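Local coordinates for protein RhCC (PDB 4U5R) that is probably a cofactor-independent oxygenase of the tautomerase superfamily, its natural form binding magnesium, at residues P1-T13 with N58-A70. The protein carries 1 engineered substitution. Numbering follows the deposited sequence.
Sequences PYWEIFTPENAFT and NNNFVRIRLDHIA
Tyr2, Glu4 and Phe6 pair with Asp67, Arg65 and Arg63 as the hydrogen-bonded sites of two antiparallel strands, each pair exchanging two backbone bonds. The axes of the strand segments 2-8 and 61-68 come within 4.7 Å of each other.

Apolar contacts gather on the face where Trp3, Ile5, Ile64 and Leu66 sit, the one covered by helix 14-32. Leu66 lies alongside Trp3 and lays CB over the five-membered ring, 3.9 Å from its centroid, a CH-pi contact almost on the ring normal. With CG of Trp3 beside its own backbone N (chi1 -73°), the indole folds over its cross-strand neighbour; CE3 also meets Ile64 CG2 at 3.7 Å, while NE1 hydrogen-bonds to Tyr28 OH. A serine in place of Trp3 would probably strip the cover from Leu66 and Ile64 and leave Tyr28 without that donor.

The other face, which Tyr2 and Phe6 share, carries the polar contacts. Glu4 and Arg65 run side by side, their flat ends steeply inclined, with OE1 still 4.6 Å from NH1. One water closes the gap, donating to Glu4 OE1 (2.6 Å) and accepting from Arg65 NH1 (3.0 Å). NH1 also forms a salt bridge to Asp67 OD1 (2.8 Å), coming in from above the carboxylate plane, whereas NE makes one to Asp67 of a neighbouring subunit; Glu4 OE2 is salt-bridged to Lys44.

These are the central strands of the tautomerase-superfamily beta-alpha-beta sheet, with Pro1 at the N-terminus and Asp67 beside the engineered Ala106, a magnesium-binding position with no metal here.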
ATOM      1  N   PRO B   1       9.229  -4.359  -9.206  1.00 14.45           N
ATOM      2  CA  PRO B   1       8.543  -3.147  -8.754  1.00 14.22           C
ATOM      3  C   PRO B   1       7.038  -3.289  -8.874  1.00 12.38           C
ATOM      4  O   PRO B   1       6.526  -3.952  -9.776  1.00 12.76           O
ATOM      5  CB  PRO B   1       9.075  -2.067  -9.701  1.00 15.45           C
ATOM      6  CG  PRO B   1      10.373  -2.621 -10.199  1.00 21.89           C
ATOM      7  CD  PRO B   1      10.149  -4.082 -10.318  1.00 16.82           C
ATOM      8  N   TYR B   2       6.340  -2.647  -7.956  1.00 12.30           N
ATOM      9  CA  TYR B   2       4.893  -2.738  -7.901  1.00 10.65           C
ATOM     10  C   TYR B   2       4.294  -1.351  -8.023  1.00  9.99           C
ATOM     11  O   TYR B   2       4.392  -0.569  -7.089  1.00 11.57           O
ATOM     12  CB  TYR B   2       4.500  -3.401  -6.585  1.00 12.37           C
ATOM     13  CG  TYR B   2       3.046  -3.388  -6.235  1.00 11.41           C
ATOM     14  CD1 TYR B   2       2.171  -4.301  -6.804  1.00 11.64           C
ATOM     15  CD2 TYR B   2       2.556  -2.507  -5.277  1.00 12.16           C
ATOM     16  CE1 TYR B   2       0.829  -4.312  -6.446  1.00 11.28           C
ATOM     17  CE2 TYR B   2       1.220  -2.501  -4.922  1.00 11.81           C
ATOM     18  CZ  TYR B   2       0.363  -3.412  -5.517  1.00 12.05           C
ATOM     19  OH  TYR B   2      -0.969  -3.449  -5.174  1.00 16.03           O
ATOM     20  N   TRP B   3       3.688  -1.044  -9.170  1.00 10.58           N
ATOM     21  CA  TRP B   3       3.127   0.290  -9.406  1.00 13.42           C
ATOM     22  C   TRP B   3       1.610   0.298  -9.397  1.00 10.78           C
ATOM     23  O   TRP B   3       0.967  -0.563 -10.002  1.00 10.88           O
ATOM     24  CB  TRP B   3       3.581   0.849 -10.755  1.00 12.31           C
ATOM     25  CG  TRP B   3       4.993   1.295 -10.860  1.00  9.61           C
ATOM     26  CD1 TRP B   3       6.124   0.551 -10.637  1.00 11.60           C
ATOM     27  CD2 TRP B   3       5.434   2.579 -11.295  1.00 10.45           C
ATOM     28  NE1 TRP B   3       7.242   1.319 -10.872  1.00 12.63           N
ATOM     29  CE2 TRP B   3       6.843   2.566 -11.281  1.00 11.52           C
ATOM     30  CE3 TRP B   3       4.770   3.754 -11.666  1.00 10.79           C
ATOM     31  CZ2 TRP B   3       7.606   3.680 -11.639  1.00 12.69           C
ATOM     32  CZ3 TRP B   3       5.531   4.862 -12.032  1.00 12.16           C
ATOM     33  CH2 TRP B   3       6.933   4.817 -12.001  1.00 12.49           C
ATOM     34  N   GLU B   4       1.046   1.294  -8.728  1.00  9.08           N
ATOM     35  CA  GLU B   4      -0.373   1.572  -8.804  1.00  9.34           C
ATOM     36  C   GLU B   4      -0.579   2.929  -9.428  1.00 11.05           C
ATOM     37  O   GLU B   4      -0.020   3.903  -8.946  1.00 11.88           O
ATOM     38  CB  GLU B   4      -0.992   1.573  -7.427  1.00 11.27           C
ATOM     39  CG  GLU B   4      -1.102   0.235  -6.761  1.00 12.01           C
ATOM     40  CD  GLU B   4      -1.595   0.398  -5.342  1.00 14.19           C
ATOM     41  OE1 GLU B   4      -0.884   1.047  -4.542  1.00 18.56           O
ATOM     42  OE2 GLU B   4      -2.711  -0.067  -5.042  1.00 13.40           O
ATOM     43  N   ILE B   5      -1.400   3.004 -10.472  1.00  9.74           N
ATOM     44  CA  ILE B   5      -1.724   4.287 -11.072  1.00 10.71           C
ATOM     45  C   ILE B   5      -3.227   4.502 -11.036  1.00 10.70           C
ATOM     46  O   ILE B   5      -3.986   3.806 -11.703  1.00  9.89           O
ATOM     47  CB  ILE B   5      -1.166   4.373 -12.514  1.00  8.55           C
ATOM     48  CG1 ILE B   5       0.353   4.142 -12.474  1.00  9.83           C
ATOM     49  CG2 ILE B   5      -1.502   5.718 -13.147  1.00  9.52           C
ATOM     50  CD1 ILE B   5       1.050   4.202 -13.813  1.00 10.20           C
ATOM     51  N   PHE B   6      -3.646   5.441 -10.198  1.00 10.14           N
ATOM     52  CA  PHE B   6      -5.050   5.779 -10.011  1.00  9.80           C
ATOM     53  C   PHE B   6      -5.411   6.946 -10.907  1.00 10.27           C
ATOM     54  O   PHE B   6      -4.867   8.027 -10.741  1.00  9.69           O
ATOM     55  CB  PHE B   6      -5.317   6.156  -8.551  1.00 12.10           C
ATOM     56  CG  PHE B   6      -5.056   5.051  -7.571  1.00 10.29           C
ATOM     57  CD1 PHE B   6      -6.063   4.167  -7.230  1.00 14.07           C
ATOM     58  CD2 PHE B   6      -3.820   4.937  -6.944  1.00 10.86           C
ATOM     59  CE1 PHE B   6      -5.841   3.169  -6.299  1.00 15.25           C
ATOM     60  CE2 PHE B   6      -3.586   3.935  -6.018  1.00 11.09           C
ATOM     61  CZ  PHE B   6      -4.594   3.043  -5.701  1.00 14.20           C
ATOM     62  N   THR B   7      -6.319   6.731 -11.858  1.00 11.81           N
ATOM     63  CA  THR B   7      -6.672   7.747 -12.862  1.00 11.45           C
ATOM     64  C   THR B   7      -8.160   8.086 -12.893  1.00 11.99           C
ATOM     65  O   THR B   7      -8.988   7.266 -12.493  1.00 13.56           O
ATOM     66  CB  THR B   7      -6.317   7.285 -14.291  1.00 14.08           C
ATOM     67  OG1 THR B   7      -7.237   6.264 -14.696  1.00 15.45           O
ATOM     68  CG2 THR B   7      -4.899   6.750 -14.364  1.00 16.97           C
ATOM     69  N   PRO B   8      -8.510   9.281 -13.398  1.00 13.20           N
ATOM     70  CA  PRO B   8      -9.907   9.502 -13.774  1.00 14.06           C
ATOM     71  C   PRO B   8     -10.360   8.374 -14.673  1.00 14.01           C
ATOM     72  O   PRO B   8      -9.554   7.912 -15.488  1.00 17.74           O
ATOM     73  CB  PRO B   8      -9.866  10.827 -14.543  1.00 15.81           C
ATOM     74  CG  PRO B   8      -8.684  11.539 -13.996  1.00 14.25           C
ATOM     75  CD  PRO B   8      -7.671  10.468 -13.650  1.00 12.75           C
ATOM     76  N   GLU B   9     -11.607   7.933 -14.521  1.00 17.00           N
ATOM     77  CA  GLU B   9     -12.156   6.880 -15.364  1.00 21.72           C
ATOM     78  C   GLU B   9     -11.882   7.153 -16.832  1.00 18.09           C
ATOM     79  O   GLU B   9     -12.074   8.267 -17.298  1.00 16.19           O
ATOM     80  CB  GLU B   9     -13.662   6.747 -15.160  1.00 24.13           C
ATOM     81  CG  GLU B   9     -14.090   5.648 -14.227  1.00 30.76           C
ATOM     82  CD  GLU B   9     -15.560   5.332 -14.388  1.00 26.79           C
ATOM     83  OE1 GLU B   9     -16.377   6.271 -14.292  1.00 30.75           O
ATOM     84  OE2 GLU B   9     -15.896   4.153 -14.637  1.00 32.83           O
ATOM     85  N   ASN B  10     -11.412   6.130 -17.535  1.00 16.92           N
ATOM     86  CA  ASN B  10     -11.239   6.161 -18.990  1.00 17.90           C
ATOM     87  C   ASN B  10     -10.176   7.151 -19.484  1.00 17.32           C
ATOM     88  O   ASN B  10     -10.121   7.471 -20.675  1.00 17.53           O
ATOM     89  CB  ASN B  10     -12.595   6.444 -19.671  1.00 18.77           C
ATOM     90  CG  ASN B  10     -13.708   5.529 -19.167  1.00 18.24           C
ATOM     91  OD1 ASN B  10     -14.780   5.992 -18.776  1.00 20.16           O
ATOM     92  ND2 ASN B  10     -13.453   4.227 -19.162  1.00 17.98           N
ATOM     93  N   ALA B  11      -9.295   7.600 -18.591  1.00 15.53           N
ATOM     94  CA  ALA B  11      -8.212   8.498 -18.986  1.00 14.81           C
ATOM     95  C   ALA B  11      -7.299   7.867 -20.036  1.00 17.48           C
ATOM     96  O   ALA B  11      -6.858   8.545 -20.972  1.00 19.10           O
ATOM     97  CB  ALA B  11      -7.382   8.914 -17.766  1.00 16.46           C
ATOM     98  N   PHE B  12      -7.001   6.578 -19.859  1.00 12.76           N
ATOM     99  CA  PHE B  12      -6.076   5.864 -20.733  1.00 13.72           C
ATOM    100  C   PHE B  12      -6.736   4.762 -21.545  1.00 15.09           C
ATOM    101  O   PHE B  12      -7.532   3.976 -21.024  1.00 14.38           O
ATOM    102  CB  PHE B  12      -4.940   5.245 -19.917  1.00 14.65           C
ATOM    103  CG  PHE B  12      -4.063   6.248 -19.227  1.00 12.33           C
ATOM    104  CD1 PHE B  12      -3.769   7.466 -19.811  1.00 17.19           C
ATOM    105  CD2 PHE B  12      -3.504   5.947 -17.994  1.00 15.79           C
ATOM    106  CE1 PHE B  12      -2.945   8.372 -19.171  1.00 15.89           C
ATOM    107  CE2 PHE B  12      -2.680   6.849 -17.348  1.00 14.67           C
ATOM    108  CZ  PHE B  12      -2.408   8.065 -17.930  1.00 15.08           C
ATOM    109  N   THR B  13      -6.368   4.696 -22.821  1.00 14.15           N
ATOM    110  CA  THR B  13      -6.771   3.592 -23.692  1.00 16.98           C
ATOM    111  C   THR B  13      -5.924   2.366 -23.392  1.00 15.11           C
ATOM    112  O   THR B  13      -4.887   2.479 -22.741  1.00 15.61           O
ATOM    113  CB  THR B  13      -6.602   3.949 -25.181  1.00 17.72           C
ATOM    114  OG1 THR B  13      -5.213   4.158 -25.460  1.00 14.88           O
ATOM    115  CG2 THR B  13      -7.401   5.201 -25.542  1.00 17.09           C
ATOM    116  N   ASN B  58     -11.593  15.894  -6.972  1.00 16.41           N
ATOM    117  CA  ASN B  58     -10.772  16.271  -8.111  1.00 14.79           C
ATOM    118  C   ASN B  58     -10.829  15.142  -9.124  1.00 14.01           C
ATOM    119  O   ASN B  58     -10.335  14.037  -8.865  1.00 17.29           O
ATOM    120  CB  ASN B  58      -9.324  16.567  -7.690  1.00 17.03           C
ATOM    121  CG  ASN B  58      -8.474  17.136  -8.828  1.00 13.95           C
ATOM    122  OD1 ASN B  58      -8.736  16.894 -10.005  1.00 14.91           O
ATOM    123  ND2 ASN B  58      -7.428  17.883  -8.471  1.00 21.90           N
ATOM    124  N   ASN B  59     -11.437  15.427 -10.271  1.00 13.65           N
ATOM    125  CA  ASN B  59     -11.585  14.424 -11.305  1.00 14.90           C
ATOM    126  C   ASN B  59     -10.553  14.624 -12.427  1.00 13.96           C
ATOM    127  O   ASN B  59     -10.705  14.099 -13.534  1.00 18.79           O
ATOM    128  CB  ASN B  59     -13.031  14.449 -11.829  1.00 18.43           C
ATOM    129  CG  ASN B  59     -14.076  14.368 -10.694  1.00 21.25           C
ATOM    130  OD1 ASN B  59     -14.011  13.492  -9.830  1.00 23.09           O
ATOM    131  ND2 ASN B  59     -15.033  15.299 -10.691  1.00 22.63           N
ATOM    132  N   ASN B  60      -9.477  15.356 -12.125  1.00 13.55           N
ATOM    133  CA  ASN B  60      -8.393  15.569 -13.076  1.00 14.89           C
ATOM    134  C   ASN B  60      -7.056  15.242 -12.409  1.00 12.49           C
ATOM    135  O   ASN B  60      -6.014  15.829 -12.705  1.00 15.45           O
ATOM    136  CB  ASN B  60      -8.424  17.011 -13.601  1.00 17.91           C
ATOM    137  CG  ASN B  60      -7.507  17.228 -14.798  1.00 14.97           C
ATOM    138  OD1 ASN B  60      -7.526  16.465 -15.762  1.00 23.86           O
ATOM    139  ND2 ASN B  60      -6.673  18.258 -14.719  1.00 20.03           N
ATOM    140  N   PHE B  61      -7.088  14.249 -11.525  1.00 13.00           N
ATOM    141  CA  PHE B  61      -5.926  13.971 -10.699  1.00 14.30           C
ATOM    142  C   PHE B  61      -5.477  12.517 -10.832  1.00 12.26           C
ATOM    143  O   PHE B  61      -6.290  11.595 -10.712  1.00 12.82           O
ATOM    144  CB  PHE B  61      -6.254  14.320  -9.242  1.00 13.70           C
ATOM    145  CG  PHE B  61      -5.070  14.260  -8.310  1.00 15.31           C
ATOM    146  CD1 PHE B  61      -4.209  15.338  -8.180  1.00 24.75           C
ATOM    147  CD2 PHE B  61      -4.837  13.131  -7.543  1.00 27.28           C
ATOM    148  CE1 PHE B  61      -3.116  15.283  -7.313  1.00 26.04           C
ATOM    149  CE2 PHE B  61      -3.754  13.073  -6.676  1.00 23.80           C
ATOM    150  CZ  PHE B  61      -2.894  14.145  -6.565  1.00 22.79           C
ATOM    151  N   VAL B  62      -4.185  12.330 -11.105  1.00 12.20           N
ATOM    152  CA  VAL B  62      -3.590  11.002 -11.196  1.00 11.26           C
ATOM    153  C   VAL B  62      -2.675  10.773  -9.989  1.00  9.94           C
ATOM    154  O   VAL B  62      -1.719  11.516  -9.768  1.00 11.19           O
ATOM    155  CB  VAL B  62      -2.804  10.825 -12.522  1.00  9.76           C
ATOM    156  CG1 VAL B  62      -2.124   9.453 -12.548  1.00 11.84           C
ATOM    157  CG2 VAL B  62      -3.736  10.995 -13.725  1.00 13.83           C
ATOM    158  N   ARG B  63      -2.972   9.753  -9.193  1.00 11.42           N
ATOM    159  CA  ARG B  63      -2.141   9.428  -8.030  1.00  8.25           C
ATOM    160  C   ARG B  63      -1.362   8.141  -8.281  1.00 10.74           C
ATOM    161  O   ARG B  63      -1.959   7.110  -8.600  1.00 10.56           O
ATOM    162  CB  ARG B  63      -3.023   9.305  -6.773  1.00 11.02           C
ATOM    163  CG  ARG B  63      -2.277   9.277  -5.434  1.00  8.96           C
ATOM    164  CD  ARG B  63      -1.383  10.503  -5.305  1.00 10.08           C
ATOM    165  NE  ARG B  63      -0.834  10.628  -3.960  1.00 11.10           N
ATOM    166  CZ  ARG B  63       0.290  10.066  -3.526  1.00 13.68           C
ATOM    167  NH1 ARG B  63       1.018   9.270  -4.311  1.00 12.44           N
ATOM    168  NH2 ARG B  63       0.665  10.289  -2.271  1.00 13.05           N
ATOM    169  N   ILE B  64      -0.038   8.201  -8.125  1.00 11.66           N
ATOM    170  CA  ILE B  64       0.841   7.053  -8.371  1.00 10.25           C
ATOM    171  C   ILE B  64       1.547   6.637  -7.082  1.00  9.65           C
ATOM    172  O   ILE B  64       2.052   7.484  -6.344  1.00  8.73           O
ATOM    173  CB  ILE B  64       1.923   7.367  -9.432  1.00 10.00           C
ATOM    174  CG1 ILE B  64       1.312   7.947 -10.718  1.00 13.41           C
ATOM    175  CG2 ILE B  64       2.803   6.125  -9.665  1.00 11.93           C
ATOM    176  CD1 ILE B  64       1.527   9.469 -10.839  1.00 15.20           C
ATOM    177  N   ARG B  65       1.568   5.341  -6.797  1.00 10.63           N
ATOM    178  CA  ARG B  65       2.290   4.832  -5.632  1.00 12.07           C
ATOM    179  C   ARG B  65       3.026   3.572  -6.028  1.00 12.76           C
ATOM    180  O   ARG B  65       2.472   2.749  -6.717  1.00 11.93           O
ATOM    181  CB  ARG B  65       1.334   4.540  -4.471  1.00 12.37           C
ATOM    182  CG  ARG B  65       2.043   4.039  -3.223  1.00 14.53           C
ATOM    183  CD  ARG B  65       1.098   3.323  -2.260  1.00 14.94           C
ATOM    184  NE  ARG B  65       1.823   3.039  -1.024  1.00 14.55           N
ATOM    185  CZ  ARG B  65       2.645   2.012  -0.863  1.00 17.43           C
ATOM    186  NH1 ARG B  65       2.824   1.139  -1.852  1.00 15.51           N
ATOM    187  NH2 ARG B  65       3.286   1.860   0.291  1.00 18.15           N
ATOM    188  N   LEU B  66       4.255   3.385  -5.577  1.00 10.86           N
ATOM    189  CA  LEU B  66       4.951   2.167  -5.949  1.00 11.06           C
ATOM    190  C   LEU B  66       5.774   1.625  -4.811  1.00 11.30           C
ATOM    191  O   LEU B  66       6.262   2.397  -4.009  1.00 12.90           O
ATOM    192  CB  LEU B  66       5.805   2.427  -7.193  1.00 14.17           C
ATOM    193  CG  LEU B  66       6.835   3.564  -7.215  1.00 15.53           C
ATOM    194  CD1 LEU B  66       8.137   3.157  -7.890  1.00 14.62           C
ATOM    195  CD2 LEU B  66       6.240   4.795  -7.877  1.00 14.93           C
ATOM    196  N   ASP B  67       5.848   0.294  -4.706  1.00 10.60           N
ATOM    197  CA  ASP B  67       6.847  -0.376  -3.869  1.00 12.33           C
ATOM    198  C   ASP B  67       8.050  -0.820  -4.679  1.00 11.16           C
ATOM    199  O   ASP B  67       7.904  -1.344  -5.790  1.00 11.37           O
ATOM    200  CB  ASP B  67       6.275  -1.627  -3.182  1.00  9.44           C
ATOM    201  CG  ASP B  67       5.200  -1.320  -2.145  1.00 12.23           C
ATOM    202  OD1 ASP B  67       5.231  -0.267  -1.487  1.00 12.72           O
ATOM    203  OD2 ASP B  67       4.327  -2.184  -1.951  1.00 11.33           O
ATOM    204  N   HIS B  68       9.236  -0.648  -4.107  1.00 13.12           N
ATOM    205  CA  HIS B  68      10.440  -1.269  -4.632  1.00 14.03           C
ATOM    206  C   HIS B  68      10.795  -2.419  -3.720  1.00 14.08           C
ATOM    207  O   HIS B  68      10.902  -2.227  -2.504  1.00 15.09           O
ATOM    208  CB  HIS B  68      11.588  -0.272  -4.696  1.00 13.54           C
ATOM    209  CG  HIS B  68      11.576   0.589  -5.919  1.00 11.94           C
ATOM    210  ND1 HIS B  68      12.579   1.492  -6.187  1.00 14.87           N
ATOM    211  CD2 HIS B  68      10.707   0.670  -6.959  1.00 13.61           C
ATOM    212  CE1 HIS B  68      12.333   2.096  -7.337  1.00 14.18           C
ATOM    213  NE2 HIS B  68      11.202   1.616  -7.825  1.00 13.24           N
ATOM    214  N   ILE B  69      10.971  -3.597  -4.312  1.00 14.44           N
ATOM    215  CA  ILE B  69      11.184  -4.834  -3.574  1.00 14.92           C
ATOM    216  C   ILE B  69      12.535  -5.456  -3.861  1.00 18.57           C
ATOM    217  O   ILE B  69      13.209  -5.927  -2.950  1.00 19.14           O
ATOM    218  CB  ILE B  69      10.098  -5.864  -3.916  1.00 13.73           C
ATOM    219  CG1 ILE B  69       8.721  -5.197  -3.873  1.00 13.08           C
ATOM    220  CG2 ILE B  69      10.180  -7.054  -2.965  1.00 14.23           C
ATOM    221  CD1 ILE B  69       7.652  -5.904  -4.736  1.00 15.09           C
ATOM    222  N   ALA B  70      12.928  -5.459  -5.132  1.00 14.63           N
ATOM    223  CA  ALA B  70      14.111  -6.201  -5.558  1.00 17.23           C
ATOM    224  C   ALA B  70      15.399  -5.479  -5.167  1.00 20.93           C
ATOM    225  O   ALA B  70      16.367  -6.109  -4.741  1.00 29.30           O
ATOM    226  CB  ALA B  70      14.063  -6.447  -7.066  1.00 15.82           C
TER
HETATM  227  O   HOH W   1       1.730   0.790  -4.594  1.00 31.45           O